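Local coordinates for 'Carboxyl esterase 2 (Tuber melanosporum Mel28, PDB 5MIF), which probably hydrolyses carboxylic esters, as an archaea-like esterase with the alpha/beta hydrolase fold, at residues Gln40-Ala45 with Asp323-Ala328; Gln162-Val167 with Arg206-Pro211; Leu202-Lys207 with Asp270-Lys275. All blocks are in the same frame, centred on the assembly; numbering follows the deposited sequence.

From the N terminus, helix 37-47 opens interaction 1, which closes only when the chain returns at 323-328, so that interactions 2 and 3 both lie within its loop. Interaction 2 starts on helix 158-173 and closes at 206-211, the loop that leads into strand 213-217. Interaction 3 begins on the stretch where interaction 2 closes, sharing Arg206 and Lys207. These neighbours have centres about 12 Å apart; interaction 2 joins two successive helices, and interaction 3 ties the second of them to the short helix ahead of strand 279-284. Interaction 1 lies on the opposite side of the chain's centre, about 35 Å from interaction 2 between centres, and ties the N-terminal helix to the approach to helix 329-345.

Interaction 1 (Gln40-Ala45 with Asp323-Ala328); sequences QAYADA and DVLSEA
The N-terminal helix of this alpha/beta hydrolase meets the short, weakly bonded helical turn ahead of helix 329-345 where Tyr42 packs against Val324 and Leu325. Tyr42 CG lies anti to the backbone N (chi1 175°), which swings the ring off helix 37-47 and toward 323-328. Leu325 comes over one face of that ring: its CG sits 4.3 Å from the centroid of the Tyr42 ring, 18° off the normal, in a CH-pi contact displaced toward the rim. The two side chains cross at about a right angle. One methyl, Leu325 CD2, is 3.8 Å from Tyr42 CD2 and reaches back to the root of the tyrosine at CB as well, whereas CD1 lies nearer the CE2 side of the ring. Val324 approaches obliquely, its CG1 standing 3.8 Å from Tyr42 CD1 and also near Tyr42 CB, so the first carbon of the tyrosine side chain is flanked by methyls of both residues.

The meeting is entirely apolar, and each segment has polar bonds of its own. Within the helix, Gln40 NE2 donates to Asp44 OD1 over 3.0 Å, one turn along, arriving from above the carboxylate plane. In the other segment Ser326 OG bonds Asp323 O at 2.8 Å, spanning the turn from Asp323 to Ser326, before Ala328 takes the N-cap position of helix 329-345. Glu327 O just ahead of it accepts a bond from Arg306 of the second subunit. Leu325 also touches Thr39, and its side chain lies close to, though not in contact with, the probable Ser-His-Asp triad; Ala43 rests on Pro237. The contact thus sets an N-terminal helix beside the segment that follows the probable catalytic histidine and leads into the last helix of the alpha/beta hydrolase fold.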
ATOM      1  N   GLN A  40      -2.283   8.106 -17.306  1.00 53.12           N
ATOM      2  CA  GLN A  40      -3.124   8.392 -18.458  1.00 55.90           C
ATOM      3  C   GLN A  40      -2.290   8.940 -19.616  1.00 55.04           C
ATOM      4  O   GLN A  40      -2.475   8.541 -20.755  1.00 58.02           O
ATOM      5  CB  GLN A  40      -4.216   9.386 -18.073  1.00 55.15           C
ATOM      6  CG  GLN A  40      -5.229   9.647 -19.157  1.00 58.43           C
ATOM      7  CD  GLN A  40      -5.992   8.396 -19.511  1.00 55.98           C
ATOM      8  OE1 GLN A  40      -6.725   7.849 -18.691  1.00 57.62           O
ATOM      9  NE2 GLN A  40      -5.827   7.937 -20.740  1.00 59.13           N
ATOM     10  N   ALA A  41      -1.368   9.848 -19.313  1.00 56.08           N
ATOM     11  CA  ALA A  41      -0.471  10.416 -20.318  1.00 55.73           C
ATOM     12  C   ALA A  41       0.391   9.340 -20.957  1.00 57.97           C
ATOM     13  O   ALA A  41       0.603   9.337 -22.169  1.00 59.40           O
ATOM     14  CB  ALA A  41       0.408  11.487 -19.700  1.00 50.97           C
ATOM     15  N   TYR A  42       0.895   8.427 -20.138  1.00 56.71           N
ATOM     16  CA  TYR A  42       1.682   7.313 -20.656  1.00 57.48           C
ATOM     17  C   TYR A  42       0.847   6.396 -21.556  1.00 55.30           C
ATOM     18  O   TYR A  42       1.304   5.967 -22.612  1.00 57.31           O
ATOM     19  CB  TYR A  42       2.287   6.512 -19.510  1.00 54.79           C
ATOM     20  CG  TYR A  42       3.006   5.274 -19.970  1.00 54.11           C
ATOM     21  CD1 TYR A  42       4.349   5.326 -20.328  1.00 54.42           C
ATOM     22  CD2 TYR A  42       2.348   4.055 -20.062  1.00 53.53           C
ATOM     23  CE1 TYR A  42       5.015   4.197 -20.757  1.00 51.15           C
ATOM     24  CE2 TYR A  42       3.008   2.918 -20.485  1.00 50.68           C
ATOM     25  CZ  TYR A  42       4.340   2.994 -20.831  1.00 52.36           C
ATOM     26  OH  TYR A  42       5.008   1.863 -21.258  1.00 51.75           O
ATOM     27  N   ALA A  43      -0.358   6.069 -21.104  1.00 53.85           N
ATOM     28  CA  ALA A  43      -1.266   5.217 -21.859  1.00 56.39           C
ATOM     29  C   ALA A  43      -1.617   5.854 -23.199  1.00 61.83           C
ATOM     30  O   ALA A  43      -1.686   5.178 -24.223  1.00 61.21           O
ATOM     31  CB  ALA A  43      -2.531   4.946 -21.062  1.00 53.09           C
ATOM     32  N   ASP A  44      -1.822   7.166 -23.188  1.00 60.98           N
ATOM     33  CA  ASP A  44      -2.150   7.878 -24.418  1.00 65.97           C
ATOM     34  C   ASP A  44      -0.969   7.828 -25.392  1.00 63.31           C
ATOM     35  O   ASP A  44      -1.150   7.552 -26.575  1.00 66.79           O
ATOM     36  CB  ASP A  44      -2.557   9.318 -24.112  1.00 58.02           C
ATOM     37  CG  ASP A  44      -3.916   9.399 -23.436  1.00 61.72           C
ATOM     38  OD1 ASP A  44      -4.679   8.408 -23.520  1.00 59.88           O
ATOM     39  OD2 ASP A  44      -4.231  10.456 -22.840  1.00 62.57           O
ATOM     40  N   ALA A  45       0.236   8.081 -24.884  1.00 63.10           N
ATOM     41  CA  ALA A  45       1.447   8.081 -25.708  1.00 65.96           C
ATOM     42  C   ALA A  45       1.786   6.729 -26.371  1.00 70.38           C
ATOM     43  O   ALA A  45       2.493   6.705 -27.380  1.00 74.27           O
ATOM     44  CB  ALA A  45       2.637   8.560 -24.879  1.00 57.21           C
ATOM     45  N   ASP A 323       9.669   3.261 -15.927  1.00 51.96           N
ATOM     46  CA  ASP A 323      10.145   4.486 -15.270  1.00 57.51           C
ATOM     47  C   ASP A 323       9.089   5.587 -15.138  1.00 54.51           C
ATOM     48  O   ASP A 323       8.892   6.151 -14.058  1.00 56.44           O
ATOM     49  CB  ASP A 323      11.365   5.025 -16.017  1.00 59.50           C
ATOM     50  CG  ASP A 323      12.596   4.151 -15.827  1.00 64.40           C
ATOM     51  OD1 ASP A 323      12.536   3.182 -15.030  1.00 60.47           O
ATOM     52  OD2 ASP A 323      13.626   4.435 -16.478  1.00 68.98           O
ATOM     53  N   VAL A 324       8.426   5.896 -16.245  1.00 51.17           N
ATOM     54  CA  VAL A 324       7.406   6.938 -16.273  1.00 50.66           C
ATOM     55  C   VAL A 324       6.251   6.627 -15.302  1.00 52.93           C
ATOM     56  O   VAL A 324       5.814   7.499 -14.546  1.00 53.89           O
ATOM     57  CB  VAL A 324       6.854   7.117 -17.710  1.00 55.50           C
ATOM     58  CG1 VAL A 324       5.519   7.827 -17.702  1.00 55.94           C
ATOM     59  CG2 VAL A 324       7.866   7.867 -18.584  1.00 62.09           C
ATOM     60  N   LEU A 325       5.758   5.391 -15.329  1.00 47.99           N
ATOM     61  CA  LEU A 325       4.657   4.977 -14.454  1.00 50.90           C
ATOM     62  C   LEU A 325       5.066   4.982 -12.978  1.00 48.69           C
ATOM     63  O   LEU A 325       4.263   5.281 -12.093  1.00 48.10           O
ATOM     64  CB  LEU A 325       4.155   3.578 -14.849  1.00 43.55           C
ATOM     65  CG  LEU A 325       3.452   3.456 -16.207  1.00 50.19           C
ATOM     66  CD1 LEU A 325       2.938   2.040 -16.466  1.00 47.24           C
ATOM     67  CD2 LEU A 325       2.319   4.468 -16.325  1.00 47.86           C
ATOM     68  N   SER A 326       6.334   4.683 -12.728  1.00 49.61           N
ATOM     69  CA  SER A 326       6.817   4.455 -11.380  1.00 45.40           C
ATOM     70  C   SER A 326       6.907   5.738 -10.560  1.00 50.05           C
ATOM     71  O   SER A 326       7.061   5.678  -9.337  1.00 47.15           O
ATOM     72  CB  SER A 326       8.177   3.744 -11.427  1.00 46.61           C
ATOM     73  OG  SER A 326       9.239   4.637 -11.731  1.00 51.54           O
ATOM     74  N   GLU A 327       6.791   6.894 -11.213  1.00 48.56           N
ATOM     75  CA  GLU A 327       6.895   8.167 -10.497  1.00 49.30           C
ATOM     76  C   GLU A 327       5.536   8.751 -10.107  1.00 49.87           C
ATOM     77  O   GLU A 327       5.476   9.755  -9.397  1.00 47.56           O
ATOM     78  CB  GLU A 327       7.681   9.190 -11.324  1.00 52.25           C
ATOM     79  CG  GLU A 327       9.156   8.815 -11.504  1.00 57.94           C
ATOM     80  CD  GLU A 327       9.941   8.768 -10.186  1.00 61.38           C
ATOM     81  OE1 GLU A 327       9.585   9.487  -9.227  1.00 62.51           O
ATOM     82  OE2 GLU A 327      10.916   7.990 -10.106  1.00 63.73           O
ATOM     83  N   ALA A 328       4.455   8.142 -10.594  1.00 45.90           N
ATOM     84  CA  ALA A 328       3.109   8.498 -10.164  1.00 45.51           C
ATOM     85  C   ALA A 328       2.968   8.163  -8.671  1.00 43.97           C
ATOM     86  O   ALA A 328       3.645   7.259  -8.176  1.00 43.80           O
ATOM     87  CB  ALA A 328       2.052   7.760 -11.012  1.00 42.12           C
TER

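Interaction 2 (Gln162-Val167 with Arg206-Pro211); sequences QCYAAV and RKTPLP
Tyr164 OH and Thr208 OG1 share a hydrogen bond of 2.8 Å, in which either hydroxyl could be the donor. The tyrosine reaches it because its CG is anti to the backbone N (chi1 178°), carrying the ring away from helix 158-173 toward the turn after helix 191-206. Thr208 comes from the opposite direction, with OG1 close to the ring plane at its edge, and its methyl CG2 packs 3.2 Å from Tyr164 OH.

Arg206 lies over one face of the same ring. Its side chain, extended from CG to NE, passes the phenol with CD 3.7 Å from Tyr164 CZ, then ends in a cation-pi contact, CZ standing 4.7 Å from the centroid of the Tyr164 ring. The guanidinium is nearly perpendicular to the ring, their planes 83° apart, and so presents an edge: NH1 points down on the rim, 3.2 Å from Tyr164 CD2. A salt bridge from Arg206 NH2 to Glu161, in the same helix as the tyrosine, steadies the charged end. With an alanine in place of Tyr164, the Thr208 hydroxyl would probably lose this mate and the guanidinium its aromatic face.

Lys207, between Arg206 and Thr208 in sequence, has positive phi and closes helix 191-206 in a Schellman motif that turns the chain to bring Thr208 alongside. Tyr164 further packs on Leu202 and Ser203 of that helix. It thus joins the neighbouring helices of two successive beta-alpha-beta crossovers, the later one following the probable nucleophile elbow of the alpha/beta hydrolase fold.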
ATOM      1  N   GLN A 162      15.741 -22.786 -14.148  1.00 34.78           N
ATOM      2  CA  GLN A 162      16.929 -21.939 -14.128  1.00 34.12           C
ATOM      3  C   GLN A 162      16.917 -21.087 -12.862  1.00 35.79           C
ATOM      4  O   GLN A 162      17.914 -21.012 -12.144  1.00 37.19           O
ATOM      5  CB  GLN A 162      16.988 -21.023 -15.356  1.00 36.55           C
ATOM      6  CG  GLN A 162      17.425 -21.708 -16.649  1.00 40.26           C
ATOM      7  CD  GLN A 162      17.579 -20.722 -17.791  1.00 40.49           C
ATOM      8  OE1 GLN A 162      16.710 -19.880 -18.017  1.00 37.25           O
ATOM      9  NE2 GLN A 162      18.708 -20.796 -18.492  1.00 39.27           N
ATOM     10  N   CYS A 163      15.775 -20.451 -12.605  1.00 37.17           N
ATOM     11  CA  CYS A 163      15.607 -19.589 -11.436  1.00 35.15           C
ATOM     12  C   CYS A 163      15.774 -20.394 -10.161  1.00 36.55           C
ATOM     13  O   CYS A 163      16.462 -19.968  -9.235  1.00 37.85           O
ATOM     14  CB  CYS A 163      14.243 -18.919 -11.458  1.00 32.94           C
ATOM     15  SG  CYS A 163      14.095 -17.685 -12.735  1.00 34.85           S
ATOM     16  N   TYR A 164      15.145 -21.563 -10.119  1.00 38.29           N
ATOM     17  CA  TYR A 164      15.298 -22.441  -8.970  1.00 35.45           C
ATOM     18  C   TYR A 164      16.765 -22.813  -8.776  1.00 39.78           C
ATOM     19  O   TYR A 164      17.280 -22.710  -7.662  1.00 39.55           O
ATOM     20  CB  TYR A 164      14.432 -23.693  -9.105  1.00 36.97           C
ATOM     21  CG  TYR A 164      14.628 -24.638  -7.949  1.00 36.43           C
ATOM     22  CD1 TYR A 164      13.976 -24.430  -6.747  1.00 37.78           C
ATOM     23  CD2 TYR A 164      15.497 -25.719  -8.048  1.00 42.79           C
ATOM     24  CE1 TYR A 164      14.161 -25.282  -5.681  1.00 43.84           C
ATOM     25  CE2 TYR A 164      15.693 -26.576  -6.993  1.00 41.86           C
ATOM     26  CZ  TYR A 164      15.025 -26.355  -5.806  1.00 43.60           C
ATOM     27  OH  TYR A 164      15.224 -27.212  -4.741  1.00 43.63           O
ATOM     28  N   ALA A 165      17.448 -23.220  -9.851  1.00 39.78           N
ATOM     29  CA  ALA A 165      18.842 -23.661  -9.733  1.00 36.38           C
ATOM     30  C   ALA A 165      19.793 -22.533  -9.299  1.00 37.28           C
ATOM     31  O   ALA A 165      20.743 -22.764  -8.538  1.00 37.02           O
ATOM     32  CB  ALA A 165      19.330 -24.274 -11.071  1.00 34.68           C
ATOM     33  N   ALA A 166      19.532 -21.320  -9.776  1.00 36.64           N
ATOM     34  CA  ALA A 166      20.327 -20.161  -9.381  1.00 38.13           C
ATOM     35  C   ALA A 166      20.175 -19.885  -7.883  1.00 38.80           C
ATOM     36  O   ALA A 166      21.147 -19.551  -7.199  1.00 37.59           O
ATOM     37  CB  ALA A 166      19.927 -18.934 -10.189  1.00 34.05           C
ATOM     38  N   VAL A 167      18.957 -20.026  -7.372  1.00 37.26           N
ATOM     39  CA  VAL A 167      18.739 -19.832  -5.941  1.00 39.38           C
ATOM     40  C   VAL A 167      19.510 -20.873  -5.130  1.00 41.42           C
ATOM     41  O   VAL A 167      20.141 -20.533  -4.118  1.00 39.95           O
ATOM     42  CB  VAL A 167      17.239 -19.860  -5.587  1.00 38.37           C
ATOM     43  CG1 VAL A 167      17.035 -19.931  -4.067  1.00 37.49           C
ATOM     44  CG2 VAL A 167      16.563 -18.629  -6.165  1.00 32.86           C
ATOM     45  N   ARG A 206      10.731 -29.851  -2.911  1.00 39.55           N
ATOM     46  CA  ARG A 206      12.042 -30.490  -2.870  1.00 39.79           C
ATOM     47  C   ARG A 206      12.710 -30.325  -1.514  1.00 43.26           C
ATOM     48  O   ARG A 206      13.823 -30.799  -1.296  1.00 44.38           O
ATOM     49  CB  ARG A 206      12.923 -29.912  -3.993  1.00 41.80           C
ATOM     50  CG  ARG A 206      12.353 -30.199  -5.402  1.00 40.35           C
ATOM     51  CD  ARG A 206      12.987 -29.355  -6.515  1.00 39.07           C
ATOM     52  NE  ARG A 206      12.370 -29.657  -7.805  1.00 41.54           N
ATOM     53  CZ  ARG A 206      12.631 -29.029  -8.950  1.00 40.04           C
ATOM     54  NH1 ARG A 206      13.499 -28.024  -8.985  1.00 41.75           N
ATOM     55  NH2 ARG A 206      12.008 -29.405 -10.061  1.00 39.47           N
ATOM     56  N   LYS A 207      11.990 -29.690  -0.596  1.00 43.08           N
ATOM     57  CA  LYS A 207      12.444 -29.431   0.769  1.00 43.48           C
ATOM     58  C   LYS A 207      13.771 -28.686   0.818  1.00 44.53           C
ATOM     59  O   LYS A 207      14.693 -29.079   1.528  1.00 44.80           O
ATOM     60  CB  LYS A 207      12.506 -30.737   1.566  1.00 44.67           C
ATOM     61  CG  LYS A 207      11.092 -31.323   1.735  1.00 51.19           C
ATOM     62  CD  LYS A 207      11.060 -32.767   2.215  1.00 63.58           C
ATOM     63  CE  LYS A 207       9.623 -33.301   2.217  1.00 68.11           C
ATOM     64  NZ  LYS A 207       8.611 -32.240   2.504  1.00 73.11           N
ATOM     65  N   THR A 208      13.853 -27.602   0.050  1.00 41.46           N
ATOM     66  CA  THR A 208      15.015 -26.721   0.089  1.00 41.41           C
ATOM     67  C   THR A 208      14.581 -25.365   0.651  1.00 40.54           C
ATOM     68  O   THR A 208      13.401 -25.025   0.584  1.00 44.69           O
ATOM     69  CB  THR A 208      15.651 -26.556  -1.311  1.00 41.85           C
ATOM     70  OG1 THR A 208      14.661 -26.122  -2.250  1.00 37.90           O
ATOM     71  CG2 THR A 208      16.278 -27.876  -1.771  1.00 40.81           C
ATOM     72  N   PRO A 209      15.528 -24.577   1.193  1.00 39.20           N
ATOM     73  CA  PRO A 209      15.161 -23.349   1.918  1.00 40.49           C
ATOM     74  C   PRO A 209      14.324 -22.327   1.137  1.00 44.50           C
ATOM     75  O   PRO A 209      14.597 -22.004  -0.031  1.00 41.02           O
ATOM     76  CB  PRO A 209      16.525 -22.750   2.291  1.00 37.05           C
ATOM     77  CG  PRO A 209      17.412 -23.938   2.421  1.00 40.33           C
ATOM     78  CD  PRO A 209      16.959 -24.894   1.346  1.00 38.36           C
ATOM     79  N   LEU A 210      13.281 -21.854   1.816  1.00 39.33           N
ATOM     80  CA  LEU A 210      12.402 -20.782   1.366  1.00 41.13           C
ATOM     81  C   LEU A 210      12.948 -19.436   1.790  1.00 40.49           C
ATOM     82  O   LEU A 210      13.692 -19.356   2.753  1.00 45.38           O
ATOM     83  CB  LEU A 210      10.994 -20.962   1.948  1.00 39.96           C
ATOM     84  CG  LEU A 210      10.083 -22.017   1.338  1.00 43.39           C
ATOM     85  CD1 LEU A 210       8.898 -22.235   2.266  1.00 41.65           C
ATOM     86  CD2 LEU A 210       9.628 -21.592  -0.071  1.00 37.74           C
ATOM     87  N   PRO A 211      12.561 -18.363   1.092  1.00 40.13           N
ATOM     88  CA  PRO A 211      12.989 -17.039   1.557  1.00 40.44           C
ATOM     89  C   PRO A 211      12.233 -16.627   2.817  1.00 42.71           C
ATOM     90  O   PRO A 211      11.179 -17.198   3.083  1.00 40.47           O
ATOM     91  CB  PRO A 211      12.633 -16.131   0.375  1.00 38.03           C
ATOM     92  CG  PRO A 211      11.395 -16.785  -0.201  1.00 37.28           C
ATOM     93  CD  PRO A 211      11.673 -18.275  -0.084  1.00 39.46           C
TER

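Interaction 3 (Leu202-Lys207 with Asp270-Lys275)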
ATOM      1  N   LEU A 202       8.507 -24.994  -5.814  1.00 37.87           N
ATOM      2  CA  LEU A 202       9.516 -26.014  -6.064  1.00 38.53           C
ATOM      3  C   LEU A 202      10.369 -26.231  -4.805  1.00 39.50           C
ATOM      4  O   LEU A 202      10.797 -27.349  -4.522  1.00 39.65           O
ATOM      5  CB  LEU A 202      10.393 -25.627  -7.276  1.00 36.08           C
ATOM      6  CG  LEU A 202       9.765 -25.671  -8.685  1.00 34.97           C
ATOM      7  CD1 LEU A 202      10.660 -25.021  -9.749  1.00 35.13           C
ATOM      8  CD2 LEU A 202       9.411 -27.108  -9.100  1.00 36.99           C
ATOM      9  N   SER A 203      10.639 -25.166  -4.058  1.00 40.73           N
ATOM     10  CA  SER A 203      11.391 -25.313  -2.809  1.00 40.82           C
ATOM     11  C   SER A 203      10.614 -26.168  -1.805  1.00 42.16           C
ATOM     12  O   SER A 203      11.191 -26.986  -1.082  1.00 43.45           O
ATOM     13  CB  SER A 203      11.705 -23.953  -2.201  1.00 38.56           C
ATOM     14  OG  SER A 203      12.383 -23.142  -3.134  1.00 42.06           O
ATOM     15  N   ILE A 204       9.298 -25.973  -1.770  1.00 41.23           N
ATOM     16  CA  ILE A 204       8.437 -26.739  -0.878  1.00 43.08           C
ATOM     17  C   ILE A 204       8.440 -28.215  -1.293  1.00 43.29           C
ATOM     18  O   ILE A 204       8.687 -29.090  -0.472  1.00 42.54           O
ATOM     19  CB  ILE A 204       7.013 -26.162  -0.871  1.00 42.31           C
ATOM     20  CG1 ILE A 204       7.010 -24.839  -0.090  1.00 45.07           C
ATOM     21  CG2 ILE A 204       6.034 -27.149  -0.250  1.00 42.81           C
ATOM     22  CD1 ILE A 204       5.859 -23.918  -0.412  1.00 40.03           C
ATOM     23  N   LYS A 205       8.238 -28.478  -2.582  1.00 45.32           N
ATOM     24  CA  LYS A 205       8.292 -29.846  -3.110  1.00 44.65           C
ATOM     25  C   LYS A 205       9.615 -30.577  -2.888  1.00 45.03           C
ATOM     26  O   LYS A 205       9.624 -31.800  -2.718  1.00 48.81           O
ATOM     27  CB  LYS A 205       7.998 -29.842  -4.610  1.00 43.25           C
ATOM     28  CG  LYS A 205       6.572 -29.487  -4.936  1.00 46.11           C
ATOM     29  CD  LYS A 205       6.315 -29.460  -6.444  1.00 47.92           C
ATOM     30  CE  LYS A 205       4.840 -29.236  -6.688  1.00 49.28           C
ATOM     31  NZ  LYS A 205       4.261 -30.094  -7.752  1.00 50.51           N
ATOM     32  N   ARG A 206      10.731 -29.851  -2.911  1.00 39.55           N
ATOM     33  CA  ARG A 206      12.042 -30.490  -2.870  1.00 39.79           C
ATOM     34  C   ARG A 206      12.710 -30.325  -1.514  1.00 43.26           C
ATOM     35  O   ARG A 206      13.823 -30.799  -1.296  1.00 44.38           O
ATOM     36  CB  ARG A 206      12.923 -29.912  -3.993  1.00 41.80           C
ATOM     37  CG  ARG A 206      12.353 -30.199  -5.402  1.00 40.35           C
ATOM     38  CD  ARG A 206      12.987 -29.355  -6.515  1.00 39.07           C
ATOM     39  NE  ARG A 206      12.370 -29.657  -7.805  1.00 41.54           N
ATOM     40  CZ  ARG A 206      12.631 -29.029  -8.950  1.00 40.04           C
ATOM     41  NH1 ARG A 206      13.499 -28.024  -8.985  1.00 41.75           N
ATOM     42  NH2 ARG A 206      12.008 -29.405 -10.061  1.00 39.47           N
ATOM     43  N   LYS A 207      11.990 -29.690  -0.596  1.00 43.08           N
ATOM     44  CA  LYS A 207      12.444 -29.431   0.769  1.00 43.48           C
ATOM     45  C   LYS A 207      13.771 -28.686   0.818  1.00 44.53           C
ATOM     46  O   LYS A 207      14.693 -29.079   1.528  1.00 44.80           O
ATOM     47  CB  LYS A 207      12.506 -30.737   1.566  1.00 44.67           C
ATOM     48  CG  LYS A 207      11.092 -31.323   1.735  1.00 51.19           C
ATOM     49  CD  LYS A 207      11.060 -32.767   2.215  1.00 63.58           C
ATOM     50  CE  LYS A 207       9.623 -33.301   2.217  1.00 68.11           C
ATOM     51  NZ  LYS A 207       8.611 -32.240   2.504  1.00 73.11           N
ATOM     52  N   ASP A 270      -3.664 -27.031  -1.473  1.00 51.26           N
ATOM     53  CA  ASP A 270      -3.758 -26.417  -0.149  1.00 51.72           C
ATOM     54  C   ASP A 270      -2.548 -26.769   0.702  1.00 49.38           C
ATOM     55  O   ASP A 270      -1.984 -25.917   1.389  1.00 49.35           O
ATOM     56  CB  ASP A 270      -5.042 -26.864   0.563  1.00 51.08           C
ATOM     57  CG  ASP A 270      -6.260 -26.106   0.097  1.00 51.89           C
ATOM     58  OD1 ASP A 270      -6.108 -25.193  -0.738  1.00 56.11           O
ATOM     59  OD2 ASP A 270      -7.377 -26.432   0.548  1.00 59.77           O
ATOM     60  N   GLU A 271      -2.147 -28.033   0.647  1.00 50.02           N
ATOM     61  CA  GLU A 271      -1.066 -28.518   1.492  1.00 52.72           C
ATOM     62  C   GLU A 271       0.270 -27.842   1.162  1.00 49.71           C
ATOM     63  O   GLU A 271       1.056 -27.527   2.057  1.00 50.05           O
ATOM     64  CB  GLU A 271      -0.934 -30.037   1.353  1.00 56.16           C
ATOM     65  CG  GLU A 271       0.243 -30.632   2.130  1.00 62.26           C
ATOM     66  CD  GLU A 271       0.458 -32.116   1.839  1.00 75.24           C
ATOM     67  OE1 GLU A 271      -0.551 -32.846   1.692  1.00 81.11           O
ATOM     68  OE2 GLU A 271       1.634 -32.552   1.776  1.00 71.03           O
ATOM     69  N   ASP A 272       0.529 -27.621  -0.123  1.00 48.29           N
ATOM     70  CA  ASP A 272       1.760 -26.934  -0.538  1.00 50.39           C
ATOM     71  C   ASP A 272       1.705 -25.433  -0.243  1.00 43.12           C
ATOM     72  O   ASP A 272       2.634 -24.882   0.336  1.00 44.29           O
ATOM     73  CB  ASP A 272       2.022 -27.145  -2.028  1.00 48.32           C
ATOM     74  CG  ASP A 272       2.447 -28.564  -2.351  1.00 52.43           C
ATOM     75  OD1 ASP A 272       2.963 -29.270  -1.448  1.00 53.84           O
ATOM     76  OD2 ASP A 272       2.258 -28.966  -3.520  1.00 49.76           O
ATOM     77  N   LEU A 273       0.610 -24.784  -0.641  1.00 43.43           N
ATOM     78  CA  LEU A 273       0.478 -23.338  -0.491  1.00 46.35           C
ATOM     79  C   LEU A 273       0.520 -22.900   0.964  1.00 46.40           C
ATOM     80  O   LEU A 273       1.029 -21.821   1.276  1.00 44.97           O
ATOM     81  CB  LEU A 273      -0.820 -22.852  -1.118  1.00 44.98           C
ATOM     82  CG  LEU A 273      -0.833 -22.726  -2.634  1.00 48.22           C
ATOM     83  CD1 LEU A 273      -2.055 -21.942  -3.058  1.00 45.45           C
ATOM     84  CD2 LEU A 273       0.445 -22.054  -3.126  1.00 44.90           C
ATOM     85  N   ALA A 274       0.021 -23.756   1.855  1.00 44.71           N
ATOM     86  CA  ALA A 274       0.021 -23.470   3.291  1.00 45.30           C
ATOM     87  C   ALA A 274       1.444 -23.325   3.817  1.00 44.46           C
ATOM     88  O   ALA A 274       1.660 -22.783   4.900  1.00 42.29           O
ATOM     89  CB  ALA A 274      -0.729 -24.565   4.060  1.00 42.32           C
ATOM     90  N   LYS A 275       2.415 -23.797   3.034  1.00 45.50           N
ATOM     91  CA  LYS A 275       3.823 -23.715   3.419  1.00 42.70           C
ATOM     92  C   LYS A 275       4.552 -22.537   2.772  1.00 41.67           C
ATOM     93  O   LYS A 275       5.771 -22.405   2.922  1.00 40.12           O
ATOM     94  CB  LYS A 275       4.553 -25.013   3.066  1.00 45.94           C
ATOM     95  CG  LYS A 275       4.029 -26.244   3.814  1.00 50.54           C
ATOM     96  CD  LYS A 275       4.854 -27.482   3.528  1.00 46.02           C
ATOM     97  CE  LYS A 275       4.179 -28.729   4.092  1.00 58.11           C
ATOM     98  NZ  LYS A 275       4.703 -29.997   3.492  1.00 58.59           N
TER
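Ile204, Asp272 and Lys275 carry this contact, with the isoleucine projecting from helix 191-206 toward the turn at Asp272-Lys275. Its end methyl meets backbone oxygens: CD1 lies 3.4 Å from Asp272 O and 3.7 Å from Lys275 O. The first of these oxygens is already engaged, since Lys275 N donates to Asp272 O at 2.9 Å, so the methyl packs against a carbonyl that already accepts a backbone bond. The other branch, CG2, anti to the backbone N, faces two side chains at once, with Asp272 OD1 3.9 Å from Ile204 CG2 and Lys275 CD at a similar distance.

Lys275 packs chiefly through its aliphatic part. Its CB stands 3.9 Å from Ile204 CD1, and the chain, extended beyond CG, runs obliquely past Ile204 so that its CB and CD lie against the isoleucine. Phe276, the next residue, also touches Ile204. In the alpha/beta hydrolase fold, helix 191-206 is the crossover from strand 184-189 to strand 213-217, and helix 270-273 lies just ahead of strand 279-284, the next parallel strand of the sheet; Ile204 bridges the two connections near their ends.

Charged groups lie beside this apolar contact without pairing across it. Lys205 crosses Asp272 at about a right angle, its CE 4.1 Å from Asp272 OD2, but Lys205 NZ stays 4.8 Å from that oxygen and makes its salt bridge with Asp261 instead; the nearby positive charge would still be expected to stabilise the Asp272 carboxylate. Lys207 NZ and Lys275 NZ, two like charges, come within 4.6 Å of each other on the exposed side.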